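Local coordinates for protein O-methyltransferase, SAM-dependent (Legionella pneumophila subsp. pneumophila, PDB 3R3H) that probably transfers methyl groups from S-adenosylmethionine to hydroxyl groups of its substrates, as an O-methyltransferase of the SAM-dependent family, at residues Q50-Q53 and M54-R57. Numbering follows the deposited sequence.
Sequences QFMQ and MLIR
Phe51 holds CG anti to its own nitrogen (chi1 172°), and Leu55 holds CG anti to its carbonyl carbon (chi1 -61°), which brings the two side chains together one helical turn apart. Leu55 CD1 lies over one face of the Phe51 ring, 4.0 Å from the ring centroid, in a CH-pi contact shifted toward the rim. The other methyl, Leu55 CD2, reaches Phe51 CZ at 3.7 Å. Leu55 CD1 also packs against Met52.

Arg57 runs extended from CG to NE and turns back along the helix. One face of its guanidinium lies over the backbone at Gln53 C and Met54 N, with Met54 CE at its edge. The amide plane of Gln53 is 46° from that of the guanidinium, so the two groups do not stack flat.

Four successive i to i+4 backbone bonds tie the turns. Leu55 N bonds to Phe51 O at 3.0 Å, and Ile56 N to Met52 O at 3.2 Å.

These turns belong to helix 46-59. Met52 and Ile56 face Met78 of helix 73-80 and strand 137-143. On the face toward the second subunit, Phe51 adds apolar packing on Leu208 of that subunit, and Arg57 makes a cation-pi contact with its Phe204. That contact probably adds an electrostatic attraction to the apolar packing across the dimer interface.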
loop_
_atom_site.group_PDB
_atom_site.type_symbol
_atom_site.label_atom_id
_atom_site.label_comp_id
_atom_site.label_asym_id
_atom_site.label_seq_id
_atom_site.Cartn_x
_atom_site.Cartn_y
_atom_site.Cartn_z
ATOM N N GLN A 50 7.815 -0.075 -7.179
ATOM C CA GLN A 50 6.709 -0.446 -8.027
ATOM C C GLN A 50 5.395 -0.144 -7.305
ATOM O O GLN A 50 4.375 0.135 -7.942
ATOM C CB GLN A 50 6.817 -1.917 -8.396
ATOM C CG GLN A 50 5.655 -2.412 -9.224
ATOM C CD GLN A 50 5.989 -3.658 -10.022
ATOM O OE1 GLN A 50 5.095 -4.410 -10.430
ATOM N NE2 GLN A 50 7.281 -3.874 -10.270
ATOM N N PHE A 51 5.427 -0.199 -5.973
ATOM C CA PHE A 51 4.248 0.099 -5.178
ATOM C C PHE A 51 3.994 1.590 -5.272
ATOM O O PHE A 51 2.851 2.016 -5.374
ATOM C CB PHE A 51 4.459 -0.296 -3.712
ATOM C CG PHE A 51 3.344 0.152 -2.794
ATOM C CD1 PHE A 51 3.614 0.945 -1.682
ATOM C CD2 PHE A 51 2.018 -0.191 -3.056
ATOM C CE1 PHE A 51 2.578 1.395 -0.841
ATOM C CE2 PHE A 51 0.978 0.256 -2.220
ATOM C CZ PHE A 51 1.264 1.050 -1.113
ATOM N N MET A 52 5.072 2.374 -5.236
ATOM C CA MET A 52 4.984 3.835 -5.316
ATOM C C MET A 52 4.558 4.301 -6.712
ATOM O O MET A 52 4.147 5.450 -6.911
ATOM C CB MET A 52 6.329 4.474 -4.935
ATOM C CG MET A 52 6.761 4.225 -3.475
ATOM S SD MET A 52 8.141 5.263 -2.939
ATOM C CE MET A 52 9.445 4.570 -3.918
ATOM N N GLN A 53 4.673 3.399 -7.680
ATOM C CA GLN A 53 4.270 3.681 -9.054
ATOM C C GLN A 53 2.751 3.519 -9.088
ATOM O O GLN A 53 2.039 4.284 -9.745
ATOM C CB GLN A 53 4.891 2.667 -10.013
ATOM C CG GLN A 53 6.345 2.878 -10.311
ATOM C CD GLN A 53 6.812 1.989 -11.432
ATOM O OE1 GLN A 53 7.578 2.418 -12.299
ATOM N NE2 GLN A 53 6.347 0.741 -11.431
ATOM N N MET A 54 2.277 2.487 -8.393
ATOM C CA MET A 54 0.857 2.210 -8.283
ATOM C C MET A 54 0.255 3.479 -7.655
ATOM O O MET A 54 -0.724 4.038 -8.160
ATOM C CB MET A 54 0.651 1.002 -7.367
ATOM C CG MET A 54 -0.792 0.654 -7.064
ATOM S SD MET A 54 -1.470 -0.571 -8.149
ATOM C CE MET A 54 -2.074 0.468 -9.437
ATOM N N LEU A 55 0.880 3.939 -6.572
ATOM C CA LEU A 55 0.426 5.117 -5.847
ATOM C C LEU A 55 0.290 6.351 -6.733
ATOM O O LEU A 55 -0.670 7.128 -6.598
ATOM C CB LEU A 55 1.383 5.406 -4.692
ATOM C CG LEU A 55 1.483 4.282 -3.655
ATOM C CD1 LEU A 55 2.622 4.566 -2.696
ATOM C CD2 LEU A 55 0.173 4.145 -2.905
ATOM N N ILE A 56 1.253 6.528 -7.632
ATOM C CA ILE A 56 1.251 7.658 -8.542
ATOM C C ILE A 56 0.072 7.580 -9.510
ATOM O O ILE A 56 -0.545 8.604 -9.834
ATOM C CB ILE A 56 2.607 7.715 -9.298
ATOM C CG1 ILE A 56 3.672 8.203 -8.314
ATOM C CG2 ILE A 56 2.515 8.593 -10.551
ATOM C CD1 ILE A 56 5.044 8.303 -8.855
ATOM N N ARG A 57 -0.247 6.372 -9.959
ATOM C CA ARG A 57 -1.363 6.185 -10.878
ATOM C C ARG A 57 -2.658 6.484 -10.113
ATOM O O ARG A 57 -3.528 7.213 -10.602
ATOM C CB ARG A 57 -1.385 4.746 -11.400
ATOM C CG ARG A 57 -0.111 4.287 -12.101
ATOM C CD ARG A 57 -0.015 2.767 -12.064
ATOM N NE ARG A 57 1.257 2.248 -12.572
ATOM C CZ ARG A 57 1.752 1.043 -12.263
ATOM N NH1 ARG A 57 1.089 0.225 -11.440
ATOM N NH2 ARG A 57 2.909 0.642 -12.786
#